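PDB 3NCO: endoglucanase FnCel5A from Fervidobacterium nodosum, which probably hydrolyses internal beta-1,4-glucosidic bonds of cellulose. Local coordinates for residues A[171-176]-A[197-202]; A[12-17]-A[253-258]; A[98-103]-A[137-142]; A[156-161]-A[191-196]. All coordinates share one frame; numbering follows the deposited sequence.

Contact 1 (A[171-176]-A[197-202])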
loop_
_atom_site.group_PDB
_atom_site.type_symbol
_atom_site.label_atom_id
_atom_site.label_comp_id
_atom_site.label_asym_id
_atom_site.label_seq_id
_atom_site.Cartn_x
_atom_site.Cartn_y
_atom_site.Cartn_z
ATOM N N SER A 171 -6.905 -4.530 18.966
ATOM C CA SER A 171 -5.815 -5.423 18.511
ATOM C C SER A 171 -5.619 -5.505 16.991
ATOM O O SER A 171 -4.688 -6.179 16.514
ATOM C CB SER A 171 -6.026 -6.841 19.085
ATOM O OG SER A 171 -7.257 -7.390 18.594
ATOM N N ARG A 172 -6.516 -4.876 16.222
ATOM C CA ARG A 172 -6.442 -4.955 14.763
ATOM C C ARG A 172 -5.100 -4.464 14.278
ATOM O O ARG A 172 -4.558 -3.461 14.782
ATOM C CB ARG A 172 -7.533 -4.129 14.082
ATOM C CG ARG A 172 -7.676 -4.492 12.571
ATOM C CD ARG A 172 -8.815 -3.692 11.930
ATOM N NE ARG A 172 -10.105 -3.996 12.604
ATOM C CZ ARG A 172 -10.815 -5.125 12.445
ATOM N NH1 ARG A 172 -10.409 -6.071 11.582
ATOM N NH2 ARG A 172 -11.927 -5.284 13.144
ATOM N N ILE A 173 -4.572 -5.167 13.295
ATOM C CA ILE A 173 -3.323 -4.715 12.693
ATOM C C ILE A 173 -3.471 -3.299 12.091
ATOM O O ILE A 173 -4.399 -3.043 11.316
ATOM C CB ILE A 173 -2.852 -5.683 11.641
ATOM C CG1 ILE A 173 -2.411 -7.003 12.295
ATOM C CG2 ILE A 173 -1.703 -5.038 10.822
ATOM C CD1 ILE A 173 -1.134 -6.927 13.094
ATOM N N VAL A 174 -2.545 -2.394 12.421
ATOM C CA VAL A 174 -2.523 -1.088 11.787
ATOM C C VAL A 174 -1.151 -0.935 11.132
ATOM O O VAL A 174 -0.102 -1.149 11.794
ATOM C CB VAL A 174 -2.749 0.035 12.834
ATOM C CG1 VAL A 174 -2.479 1.489 12.231
ATOM C CG2 VAL A 174 -4.157 -0.139 13.422
ATOM N N ILE A 175 -1.147 -0.566 9.848
ATOM C CA ILE A 175 0.098 -0.454 9.075
ATOM C C ILE A 175 0.516 1.008 9.066
ATOM O O ILE A 175 -0.290 1.881 8.735
ATOM C CB ILE A 175 -0.118 -0.942 7.627
ATOM C CG1 ILE A 175 -0.278 -2.466 7.651
ATOM C CG2 ILE A 175 1.060 -0.579 6.683
ATOM C CD1 ILE A 175 -1.070 -2.971 6.489
ATOM N N ILE A 176 1.779 1.221 9.436
ATOM C CA ILE A 176 2.394 2.550 9.504
ATOM C C ILE A 176 3.390 2.759 8.356
ATOM O O ILE A 176 4.387 2.026 8.242
ATOM C CB ILE A 176 3.182 2.721 10.867
ATOM C CG1 ILE A 176 2.302 2.322 12.035
ATOM C CG2 ILE A 176 3.750 4.118 11.017
ATOM C CD1 ILE A 176 0.931 3.005 12.086
ATOM N N ASN A 197 0.617 -4.569 17.677
ATOM C CA ASN A 197 -0.128 -4.949 16.507
ATOM C C ASN A 197 0.072 -3.938 15.402
ATOM O O ASN A 197 -0.904 -3.532 14.748
ATOM C CB ASN A 197 -1.621 -5.144 16.861
ATOM C CG ASN A 197 -1.829 -6.378 17.722
ATOM O OD1 ASN A 197 -2.179 -6.278 18.895
ATOM N ND2 ASN A 197 -1.593 -7.549 17.127
ATOM N N ILE A 198 1.327 -3.501 15.188
ATOM C CA ILE A 198 1.647 -2.646 14.043
ATOM C C ILE A 198 2.592 -3.361 13.046
ATOM O O ILE A 198 3.363 -4.241 13.439
ATOM C CB ILE A 198 2.208 -1.254 14.440
ATOM C CG1 ILE A 198 3.461 -1.377 15.311
ATOM C CG2 ILE A 198 1.109 -0.431 15.152
ATOM C CD1 ILE A 198 4.300 0.000 15.361
ATOM N N ILE A 199 2.514 -2.926 11.789
ATOM C CA ILE A 199 3.453 -3.359 10.755
ATOM C C ILE A 199 3.947 -2.104 10.064
ATOM O O ILE A 199 3.158 -1.183 9.819
ATOM C CB ILE A 199 2.699 -4.252 9.730
ATOM C CG1 ILE A 199 2.277 -5.571 10.426
ATOM C CG2 ILE A 199 3.552 -4.603 8.495
ATOM C CD1 ILE A 199 1.389 -6.464 9.571
ATOM N N VAL A 200 5.230 -2.079 9.703
ATOM C CA VAL A 200 5.742 -0.863 9.038
ATOM C C VAL A 200 5.777 -1.177 7.556
ATOM O O VAL A 200 6.069 -2.318 7.153
ATOM C CB VAL A 200 7.188 -0.531 9.590
ATOM C CG1 VAL A 200 7.912 0.457 8.701
ATOM C CG2 VAL A 200 7.087 -0.019 11.043
ATOM N N SER A 201 5.454 -0.178 6.733
ATOM C CA SER A 201 5.483 -0.399 5.285
ATOM C C SER A 201 6.323 0.617 4.517
ATOM O O SER A 201 6.248 1.799 4.798
ATOM C CB SER A 201 4.044 -0.370 4.773
ATOM O OG SER A 201 4.027 -0.540 3.380
ATOM N N PHE A 202 7.073 0.132 3.514
ATOM C CA PHE A 202 7.771 1.062 2.574
ATOM C C PHE A 202 7.350 0.700 1.172
ATOM O O PHE A 202 6.713 -0.340 0.998
ATOM C CB PHE A 202 9.310 1.051 2.712
ATOM C CG PHE A 202 9.995 -0.191 2.138
ATOM C CD1 PHE A 202 10.821 -0.095 1.022
ATOM C CD2 PHE A 202 9.848 -1.449 2.770
ATOM C CE1 PHE A 202 11.491 -1.266 0.515
ATOM C CE2 PHE A 202 10.484 -2.593 2.265
ATOM C CZ PHE A 202 11.291 -2.492 1.155
#

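Contact 2 (A[12-17]-A[253-258])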
loop_
_atom_site.group_PDB
_atom_site.type_symbol
_atom_site.label_atom_id
_atom_site.label_comp_id
_atom_site.label_asym_id
_atom_site.label_seq_id
_atom_site.Cartn_x
_atom_site.Cartn_y
_atom_site.Cartn_z
ATOM N N SER A 12 2.674 -12.099 17.376
ATOM C CA SER A 12 1.421 -12.020 16.634
ATOM C C SER A 12 1.550 -11.151 15.393
ATOM O O SER A 12 1.078 -11.534 14.312
ATOM C CB SER A 12 0.317 -11.462 17.530
ATOM O OG SER A 12 -0.934 -11.537 16.877
ATOM N N ALA A 13 2.170 -9.970 15.531
ATOM C CA ALA A 13 2.276 -9.066 14.361
ATOM C C ALA A 13 3.030 -9.727 13.207
ATOM O O ALA A 13 2.697 -9.531 12.002
ATOM C CB ALA A 13 2.947 -7.793 14.729
ATOM N N PHE A 14 4.076 -10.479 13.555
ATOM C CA PHE A 14 4.844 -11.148 12.520
ATOM C C PHE A 14 4.036 -12.211 11.839
ATOM O O PHE A 14 4.175 -12.402 10.643
ATOM C CB PHE A 14 6.167 -11.696 13.086
ATOM C CG PHE A 14 7.215 -10.614 13.307
ATOM C CD1 PHE A 14 8.242 -10.408 12.367
ATOM C CD2 PHE A 14 7.143 -9.789 14.413
ATOM C CE1 PHE A 14 9.198 -9.386 12.545
ATOM C CE2 PHE A 14 8.128 -8.744 14.594
ATOM C CZ PHE A 14 9.118 -8.548 13.674
ATOM N N GLU A 15 3.163 -12.883 12.591
ATOM C CA GLU A 15 2.294 -13.871 11.979
ATOM C C GLU A 15 1.212 -13.243 11.087
ATOM O O GLU A 15 0.875 -13.798 10.009
ATOM C CB GLU A 15 1.699 -14.771 13.048
ATOM C CG GLU A 15 2.757 -15.709 13.675
ATOM C CD GLU A 15 3.568 -16.556 12.626
ATOM O OE1 GLU A 15 2.947 -17.416 11.932
ATOM O OE2 GLU A 15 4.829 -16.341 12.507
ATOM N N TYR A 16 0.641 -12.122 11.551
ATOM C CA TYR A 16 -0.340 -11.406 10.711
ATOM C C TYR A 16 0.349 -10.867 9.465
ATOM O O TYR A 16 -0.241 -10.838 8.371
ATOM C CB TYR A 16 -1.056 -10.285 11.485
ATOM C CG TYR A 16 -2.188 -10.769 12.340
ATOM C CD1 TYR A 16 -2.009 -10.984 13.701
ATOM C CD2 TYR A 16 -3.421 -11.015 11.793
ATOM C CE1 TYR A 16 -3.052 -11.481 14.493
ATOM C CE2 TYR A 16 -4.496 -11.504 12.576
ATOM C CZ TYR A 16 -4.303 -11.714 13.921
ATOM O OH TYR A 16 -5.329 -12.208 14.717
ATOM N N ASN A 17 1.601 -10.419 9.597
ATOM C CA ASN A 17 2.320 -9.916 8.393
ATOM C C ASN A 17 2.476 -11.022 7.359
ATOM O O ASN A 17 2.298 -10.791 6.172
ATOM C CB ASN A 17 3.692 -9.339 8.781
ATOM C CG ASN A 17 4.368 -8.619 7.633
ATOM O OD1 ASN A 17 3.793 -7.745 6.992
ATOM N ND2 ASN A 17 5.632 -8.955 7.419
ATOM N N ASN A 253 12.189 -4.381 16.136
ATOM C CA ASN A 253 11.280 -5.465 16.514
ATOM C C ASN A 253 9.926 -5.308 15.847
ATOM O O ASN A 253 8.891 -5.458 16.500
ATOM C CB ASN A 253 11.114 -5.457 18.038
ATOM C CG ASN A 253 12.461 -5.518 18.742
ATOM O OD1 ASN A 253 12.778 -4.702 19.631
ATOM N ND2 ASN A 253 13.263 -6.494 18.334
ATOM N N VAL A 254 9.932 -5.016 14.553
ATOM C CA VAL A 254 8.656 -4.770 13.831
ATOM C C VAL A 254 8.690 -5.481 12.465
ATOM O O VAL A 254 9.745 -5.563 11.835
ATOM C CB VAL A 254 8.415 -3.245 13.713
ATOM C CG1 VAL A 254 9.438 -2.604 12.786
ATOM C CG2 VAL A 254 6.968 -2.894 13.344
ATOM N N PRO A 255 7.530 -6.025 12.004
ATOM C CA PRO A 255 7.542 -6.647 10.673
ATOM C C PRO A 255 7.420 -5.596 9.578
ATOM O O PRO A 255 6.992 -4.478 9.849
ATOM C CB PRO A 255 6.257 -7.481 10.647
ATOM C CG PRO A 255 5.583 -7.318 11.960
ATOM C CD PRO A 255 6.218 -6.141 12.668
ATOM N N ILE A 256 7.772 -5.996 8.346
ATOM C CA ILE A 256 7.794 -5.084 7.216
ATOM C C ILE A 256 6.910 -5.622 6.074
ATOM O O ILE A 256 7.073 -6.773 5.640
ATOM C CB ILE A 256 9.244 -4.978 6.651
ATOM C CG1 ILE A 256 10.150 -4.314 7.677
ATOM C CG2 ILE A 256 9.280 -4.266 5.299
ATOM C CD1 ILE A 256 9.915 -2.777 7.809
ATOM N N PHE A 257 6.060 -4.727 5.527
ATOM C CA PHE A 257 5.256 -4.973 4.308
ATOM C C PHE A 257 5.747 -4.040 3.220
ATOM O O PHE A 257 5.802 -2.809 3.372
ATOM C CB PHE A 257 3.795 -4.670 4.703
ATOM C CG PHE A 257 2.830 -4.508 3.580
ATOM C CD1 PHE A 257 2.677 -5.422 2.522
ATOM C CD2 PHE A 257 1.934 -3.437 3.686
ATOM C CE1 PHE A 257 1.636 -5.217 1.604
ATOM C CE2 PHE A 257 0.952 -3.220 2.769
ATOM C CZ PHE A 257 0.754 -4.107 1.766
ATOM N N LEU A 258 6.160 -4.629 2.101
ATOM C CA LEU A 258 6.493 -3.826 0.940
ATOM C C LEU A 258 5.152 -3.546 0.226
ATOM O O LEU A 258 4.662 -4.411 -0.539
ATOM C CB LEU A 258 7.421 -4.687 0.030
ATOM C CG LEU A 258 7.673 -4.176 -1.406
ATOM C CD1 LEU A 258 8.269 -2.781 -1.315
ATOM C CD2 LEU A 258 8.605 -5.100 -2.243
#

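Contact 3 (A[98-103]-A[137-142])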
loop_
_atom_site.group_PDB
_atom_site.type_symbol
_atom_site.label_atom_id
_atom_site.label_comp_id
_atom_site.label_asym_id
_atom_site.label_seq_id
_atom_site.Cartn_x
_atom_site.Cartn_y
_atom_site.Cartn_z
ATOM N N VAL A 98 -7.396 -8.170 3.643
ATOM C CA VAL A 98 -7.729 -6.903 3.006
ATOM C C VAL A 98 -7.084 -5.792 3.824
ATOM O O VAL A 98 -7.225 -5.798 5.071
ATOM C CB VAL A 98 -9.257 -6.688 2.962
ATOM C CG1 VAL A 98 -9.566 -5.360 2.291
ATOM C CG2 VAL A 98 -9.928 -7.907 2.262
ATOM N N ILE A 99 -6.399 -4.863 3.121
ATOM C CA ILE A 99 -5.781 -3.702 3.769
ATOM C C ILE A 99 -6.544 -2.494 3.225
ATOM O O ILE A 99 -6.604 -2.312 2.011
ATOM C CB ILE A 99 -4.280 -3.598 3.404
ATOM C CG1 ILE A 99 -3.405 -4.736 3.999
ATOM C CG2 ILE A 99 -3.700 -2.286 3.952
ATOM C CD1 ILE A 99 -2.115 -4.962 3.264
ATOM N N ILE A 100 -7.179 -1.708 4.114
ATOM C CA ILE A 100 -7.827 -0.462 3.654
ATOM C C ILE A 100 -7.027 0.713 4.261
ATOM O O ILE A 100 -6.667 0.652 5.457
ATOM C CB ILE A 100 -9.359 -0.394 4.034
ATOM C CG1 ILE A 100 -9.566 -0.341 5.581
ATOM C CG2 ILE A 100 -10.253 -1.502 3.282
ATOM C CD1 ILE A 100 -11.096 -0.204 5.950
ATOM N N ASN A 101 -6.799 1.763 3.464
ATOM C CA ASN A 101 -5.855 2.829 3.861
ATOM C C ASN A 101 -6.657 4.161 3.737
ATOM O O ASN A 101 -7.830 4.187 3.372
ATOM C CB ASN A 101 -4.502 2.815 3.036
ATOM C CG ASN A 101 -4.614 3.421 1.618
ATOM O OD1 ASN A 101 -5.693 3.912 1.212
ATOM N ND2 ASN A 101 -3.499 3.361 0.834
ATOM N N CYS A 102 -5.985 5.289 4.019
ATOM C CA CYS A 102 -6.404 6.553 3.450
ATOM C C CYS A 102 -5.274 7.023 2.524
ATOM O O CYS A 102 -4.094 6.872 2.845
ATOM C CB CYS A 102 -6.613 7.535 4.592
ATOM S SG CYS A 102 -7.292 9.177 4.103
ATOM N N HIS A 103 -5.647 7.611 1.392
ATOM C CA HIS A 103 -4.754 7.798 0.248
ATOM C C HIS A 103 -5.139 9.127 -0.421
ATOM O O HIS A 103 -6.317 9.562 -0.418
ATOM C CB HIS A 103 -4.999 6.653 -0.716
ATOM C CG HIS A 103 -3.832 6.200 -1.546
ATOM N ND1 HIS A 103 -3.375 6.827 -2.688
ATOM C CD2 HIS A 103 -3.126 5.061 -1.451
ATOM C CE1 HIS A 103 -2.445 6.073 -3.270
ATOM N NE2 HIS A 103 -2.254 5.016 -2.516
ATOM N N LEU A 137 -9.109 -8.228 8.080
ATOM C CA LEU A 137 -9.096 -6.809 7.653
ATOM C C LEU A 137 -8.071 -6.034 8.499
ATOM O O LEU A 137 -8.222 -5.961 9.730
ATOM C CB LEU A 137 -10.459 -6.146 7.858
ATOM C CG LEU A 137 -10.532 -4.643 7.538
ATOM C CD1 LEU A 137 -10.326 -4.356 6.016
ATOM C CD2 LEU A 137 -11.868 -4.077 8.044
ATOM N N PHE A 138 -7.128 -5.396 7.800
ATOM C CA PHE A 138 -6.088 -4.536 8.421
ATOM C C PHE A 138 -6.330 -3.067 8.075
ATOM O O PHE A 138 -6.828 -2.785 6.966
ATOM C CB PHE A 138 -4.692 -4.883 7.851
ATOM C CG PHE A 138 -4.220 -6.281 8.152
ATOM C CD1 PHE A 138 -4.926 -7.140 8.948
ATOM C CD2 PHE A 138 -2.979 -6.691 7.671
ATOM C CE1 PHE A 138 -4.475 -8.475 9.154
ATOM C CE2 PHE A 138 -2.498 -7.984 7.901
ATOM C CZ PHE A 138 -3.260 -8.894 8.629
ATOM N N PHE A 139 -5.980 -2.142 8.990
ATOM C CA PHE A 139 -6.073 -0.716 8.667
ATOM C C PHE A 139 -4.696 -0.174 8.301
ATOM O O PHE A 139 -3.684 -0.743 8.730
ATOM C CB PHE A 139 -6.528 0.080 9.889
ATOM C CG PHE A 139 -7.933 -0.238 10.327
ATOM C CD1 PHE A 139 -8.788 -0.885 9.429
ATOM C CD2 PHE A 139 -8.423 0.166 11.604
ATOM C CE1 PHE A 139 -10.077 -1.203 9.769
ATOM C CE2 PHE A 139 -9.751 -0.116 11.977
ATOM C CZ PHE A 139 -10.602 -0.786 11.051
ATOM N N GLU A 140 -4.637 0.917 7.531
ATOM C CA GLU A 140 -3.370 1.528 7.163
ATOM C C GLU A 140 -3.542 3.044 7.207
ATOM O O GLU A 140 -4.190 3.584 6.323
ATOM C CB GLU A 140 -2.983 1.079 5.757
ATOM C CG GLU A 140 -1.653 1.753 5.326
ATOM C CD GLU A 140 -1.164 1.389 3.935
ATOM O OE1 GLU A 140 -1.895 0.663 3.229
ATOM O OE2 GLU A 140 -0.084 1.836 3.549
ATOM N N ILE A 141 -3.027 3.694 8.256
ATOM C CA ILE A 141 -3.387 5.082 8.567
ATOM C C ILE A 141 -3.297 6.060 7.402
ATOM O O ILE A 141 -4.261 6.782 7.109
ATOM C CB ILE A 141 -2.538 5.613 9.722
ATOM C CG1 ILE A 141 -2.993 4.850 10.968
ATOM C CG2 ILE A 141 -2.847 7.120 9.987
ATOM C CD1 ILE A 141 -2.042 5.053 12.178
ATOM N N PHE A 142 -2.148 6.055 6.710
ATOM C CA PHE A 142 -1.967 6.980 5.587
ATOM C C PHE A 142 -0.924 6.488 4.600
ATOM O O PHE A 142 0.128 5.982 4.991
ATOM C CB PHE A 142 -1.661 8.408 6.059
ATOM C CG PHE A 142 -1.801 9.437 4.985
ATOM C CD1 PHE A 142 -3.039 9.668 4.341
ATOM C CD2 PHE A 142 -0.676 10.137 4.566
ATOM C CE1 PHE A 142 -3.130 10.602 3.293
ATOM C CE2 PHE A 142 -0.762 11.101 3.559
ATOM C CZ PHE A 142 -1.972 11.333 2.921
#

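Contact 4 (A[156-161]-A[191-196])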
loop_
_atom_site.group_PDB
_atom_site.type_symbol
_atom_site.label_atom_id
_atom_site.label_comp_id
_atom_site.label_asym_id
_atom_site.label_seq_id
_atom_site.Cartn_x
_atom_site.Cartn_y
_atom_site.Cartn_z
ATOM N N GLU A 156 4.355 12.591 14.965
ATOM C CA GLU A 156 3.439 13.216 15.921
ATOM C C GLU A 156 1.975 12.858 15.671
ATOM O O GLU A 156 1.187 12.641 16.621
ATOM C CB GLU A 156 3.617 14.744 15.965
ATOM C CG GLU A 156 5.049 15.133 16.454
ATOM C CD GLU A 156 5.483 16.607 16.199
ATOM O OE1 GLU A 156 6.522 17.020 16.806
ATOM O OE2 GLU A 156 4.855 17.325 15.385
ATOM N N LEU A 157 1.618 12.804 14.375
ATOM C CA LEU A 157 0.261 12.578 13.952
ATOM C C LEU A 157 -0.263 11.136 14.043
ATOM O O LEU A 157 -1.362 10.895 14.553
ATOM C CB LEU A 157 0.106 13.103 12.490
ATOM C CG LEU A 157 -1.259 12.869 11.840
ATOM C CD1 LEU A 157 -2.349 13.539 12.670
ATOM C CD2 LEU A 157 -1.256 13.442 10.409
ATOM N N TYR A 158 0.492 10.184 13.468
ATOM C CA TYR A 158 -0.010 8.836 13.367
ATOM C C TYR A 158 -0.379 8.243 14.737
ATOM O O TYR A 158 -1.404 7.561 14.799
ATOM C CB TYR A 158 0.883 7.909 12.501
ATOM C CG TYR A 158 1.967 7.164 13.241
ATOM C CD1 TYR A 158 3.331 7.511 13.096
ATOM C CD2 TYR A 158 1.640 6.086 14.067
ATOM C CE1 TYR A 158 4.331 6.830 13.773
ATOM C CE2 TYR A 158 2.635 5.380 14.749
ATOM C CZ TYR A 158 3.967 5.763 14.600
ATOM O OH TYR A 158 4.933 5.031 15.277
ATOM N N PRO A 159 0.406 8.534 15.838
ATOM C CA PRO A 159 -0.072 7.990 17.128
ATOM C C PRO A 159 -1.397 8.570 17.565
ATOM O O PRO A 159 -2.123 7.856 18.266
ATOM C CB PRO A 159 1.059 8.348 18.122
ATOM C CG PRO A 159 2.298 8.535 17.224
ATOM C CD PRO A 159 1.689 9.256 16.021
ATOM N N LYS A 160 -1.734 9.814 17.180
ATOM C CA LYS A 160 -3.058 10.333 17.552
ATOM C C LYS A 160 -4.133 9.553 16.820
ATOM O O LYS A 160 -5.176 9.164 17.409
ATOM C CB LYS A 160 -3.159 11.803 17.213
ATOM C CG LYS A 160 -2.115 12.624 17.990
ATOM C CD LYS A 160 -2.210 14.094 17.652
ATOM C CE LYS A 160 -1.109 14.862 18.397
ATOM N NZ LYS A 160 -1.007 16.261 17.893
ATOM N N VAL A 161 -3.848 9.242 15.546
ATOM C CA VAL A 161 -4.835 8.490 14.771
ATOM C C VAL A 161 -4.966 7.097 15.391
ATOM O O VAL A 161 -6.082 6.604 15.620
ATOM C CB VAL A 161 -4.445 8.396 13.281
ATOM C CG1 VAL A 161 -5.529 7.623 12.589
ATOM C CG2 VAL A 161 -4.373 9.793 12.692
ATOM N N LYS A 191 9.606 7.011 13.939
ATOM C CA LYS A 191 9.611 6.711 15.383
ATOM C C LYS A 191 8.405 5.826 15.711
ATOM O O LYS A 191 7.262 6.211 15.435
ATOM C CB LYS A 191 9.570 7.996 16.204
ATOM C CG LYS A 191 9.616 7.747 17.647
ATOM C CD LYS A 191 9.151 8.946 18.462
ATOM C CE LYS A 191 10.186 10.053 18.449
ATOM N NZ LYS A 191 9.612 11.177 19.252
ATOM N N LEU A 192 8.663 4.658 16.298
ATOM C CA LEU A 192 7.589 3.700 16.582
ATOM C C LEU A 192 6.875 4.048 17.900
ATOM O O LEU A 192 7.193 5.062 18.547
ATOM C CB LEU A 192 8.102 2.253 16.498
ATOM C CG LEU A 192 8.595 1.853 15.107
ATOM C CD1 LEU A 192 9.098 0.422 15.106
ATOM C CD2 LEU A 192 7.402 1.959 14.126
ATOM N N VAL A 193 5.851 3.307 18.227
ATOM C CA VAL A 193 5.164 3.440 19.509
ATOM C C VAL A 193 5.100 2.034 20.086
ATOM O O VAL A 193 5.378 1.065 19.382
ATOM C CB VAL A 193 3.751 4.015 19.335
ATOM C CG1 VAL A 193 3.856 5.488 18.853
ATOM C CG2 VAL A 193 2.960 3.192 18.391
ATOM N N ASP A 194 4.785 1.938 21.363
ATOM C CA ASP A 194 4.738 0.640 22.010
ATOM C C ASP A 194 3.401 0.007 21.721
ATOM O O ASP A 194 2.476 0.100 22.538
ATOM C CB ASP A 194 4.907 0.818 23.522
ATOM C CG ASP A 194 5.201 -0.513 24.229
ATOM O OD1 ASP A 194 5.422 -1.558 23.552
ATOM O OD2 ASP A 194 5.213 -0.504 25.459
ATOM N N ASP A 195 3.279 -0.620 20.563
ATOM C CA ASP A 195 2.027 -1.272 20.175
ATOM C C ASP A 195 2.490 -2.536 19.488
ATOM O O ASP A 195 3.311 -2.474 18.544
ATOM C CB ASP A 195 1.236 -0.360 19.210
ATOM C CG ASP A 195 -0.187 -0.889 18.907
ATOM O OD1 ASP A 195 -0.350 -1.994 18.382
ATOM O OD2 ASP A 195 -1.176 -0.196 19.203
ATOM N N LYS A 196 1.923 -3.655 19.935
ATOM C CA LYS A 196 2.268 -4.984 19.411
ATOM C C LYS A 196 1.525 -5.410 18.166
ATOM O O LYS A 196 1.781 -6.497 17.644
ATOM C CB LYS A 196 2.092 -6.071 20.483
ATOM C CG LYS A 196 2.997 -5.931 21.716
ATOM C CD LYS A 196 4.329 -5.207 21.414
ATOM C CE LYS A 196 5.251 -5.258 22.615
ATOM N NZ LYS A 196 5.593 -6.676 22.937
#

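Contact 1 (A[171-176]-A[197-202])
The flat amide of Asn197 lies against the backbone at Ser171. Ser171 O sits over one face of the amide, 3.1 Å from Asn197 CG, which is set there by lying anti to its carbonyl carbon (chi1 -70°). This is a close polar contact, not a hydrogen bond, since Asn197 ND2 meets that oxygen at a poor angle. Ile173 CD1 comes to 4.1 Å from Asn197 ND2. An alanine in place of Asn197 would probably leave the Ser171 carbonyl without the amide that lies against it, and open a gap beside Ile173 CD1. Beyond this start the segments pair as parallel strands. Val174 N binds Asn197 O, Ile199 N binds Val174 O, Ile176 N binds Ile199 O at 2.8 Å, and Ser201 N closes the ladder on Ile176 O. On one face of the sheet, Ile199 CD1 meets Ile173 CG2 at 3.6 Å. Ile175 CG2 rests on Ser201 CB at 3.5 Å, while Ser201 OG bonds to Phe257 O on the next strand. Val174, Ile176 and Ile198 occupy the other face. These strands are neighbours in the closed (beta/alpha)8 barrel. Helix 151-168 packs on Val174 and Ile176, and helix 12-20 touches Ile173, Asn197 and Ile199.

Contact 2 (A[12-17]-A[253-258])
Asn17 and Phe14 both pack on Pro255, Asn17 against CB and Phe14 over CG. From Asn17, CB touches Pro255 CB at 3.7 Å, and CG lies equally close to the same carbon. CG is anti to the backbone N (chi1 -171°), which carries it toward the strand. At the tip the two amide atoms part. Asn17 ND2 donates to Ile256 O at 3.2 Å, coming from well above the plane of that carbonyl. Asn17 OD1 passes Phe257 CB at 3.8 Å and is bonded to Ser289 OG, so both ends of the amide are engaged and its rotation is fixed. Phe14 supplies the apolar half of the contact. Pro255 CG stands over the middle of its ring, 3.8 Å from the centroid, in a CH-pi contact. Phe14 CZ reaches Val254 C at 3.3 Å, and Asn253 O lies at the ring edge. Ala13 CB adds a contact to Pro255 CG at 3.9 Å. Asn253, just past the end of helix 232-252, has the positive phi of a Schellman motif, and Pro255 leads into strand 256-261. Helix 12-20 packs against the N-terminal end of this strand. Strands 198-204 and 289-292 flank strand 256-261 in the barrel.

Contact 3 (A[98-103]-A[137-142])
Val98 and Leu137 begin a parallel pairing that is firm at first and slackens toward the C-terminal ends. Phe138 N donates to Val98 O at 2.8 Å, almost straight at 175°. Phe138 O then receives Ile100 N at 3.1 Å. Ile100 O takes Glu140 N, but this bond is bent and weak. The bond from Cys102 N to Glu140 O is also weak, at 3.4 Å, and Asn101 CA lies against the same oxygen. Cys102 has a further backbone bond to Asn143. Asn101 and Glu140 run side by side, pointing the same way, but find their polar partners outside the pair. Glu140 CG is anti to the backbone N (chi1 178°), which starts an extended chain beside Asn101. Glu140 OE1 passes 3.4 Å from Asn101 CB and also touches Ile99 CG2. That oxygen forms a salt bridge with Arg59 NE. Asn101 OD1 accepts from Ile62 N. The Glu140 carboxylate and Asn101 OD1 are thus buried but have partners. On the opposite face, Leu137 CD1 fits against Val98 CG1 at 3.9 Å, and Ile100 CG1 meets Phe139 CD1 at 4.0 Å. Phe142 swings its CD1 to 3.3 Å from Cys102 O. Strands 97-101 and 137-140 are adjacent in the (beta/alpha)8 barrel. Helices 78-93 and 112-130 cover Ile100 and Leu137 from outside, and strand 174-177 brings Ile175 against Ile99 and Glu140.

Contact 4 (A[156-161]-A[191-196])
Tyr158 and Pro159 meet a loop that joins strands 174-177 and 198-204 of the (beta/alpha)8 barrel, a connection in which no regular helix is formed. The bond across it runs from Tyr158 OH to Lys191 O at 2.6 Å. The hydroxyl lies in the plane of the Lys191 carbonyl, on a lone pair, and Lys191 O in turn lies at the ring edge in the plane of the ring. The same OH passes Leu192 CA at 3.2 Å. Val193 then packs beside it, with CG1 at 3.8 Å from Tyr158 OH. Val193 CG1 is anti to the carbonyl carbon (chi1 -67°), which also puts it on Pro159 CG at 3.8 Å, so it sits against both residues of the helix. Pro159 belongs to the kink of the helix, and its CD lies 3.5 Å above the plane of the Tyr158 ring, offset toward the rim. A phenylalanine in place of Tyr158 would probably leave Lys191 O without this donor and the loop less firmly fixed to the helix. Other bonds tie down the same loop: Lys191 N binds Asn155 OD1, and Asp195 forms a salt bridge with Arg166. The contact lies near the surface. Tyr158 reaches inward to Ile176 of strand 174-177, while Leu192 packs on strand 198-204 and on Trp248 of helix 232-252.

The chain enters with helix 12-20, where contact 2 opens. It closes much later, at 253-258, and its long loop encloses the other three contacts. Contact 3 comes first within it: strand 97-101 is rejoined by strand 137-140 after an excursion that is mostly helical. It is complete before the next contact begins. Contact 4 then opens on helix 151-168 and contact 1 on 171-176. Their second segments follow in the same order, 191-196 and 197-202, so the two cross. Contacts 3 and 1 pair neighbouring barrel strands, contact 4 ties a helix to a connecting loop, and contact 2 ties the N-terminal helix to strand 256-261.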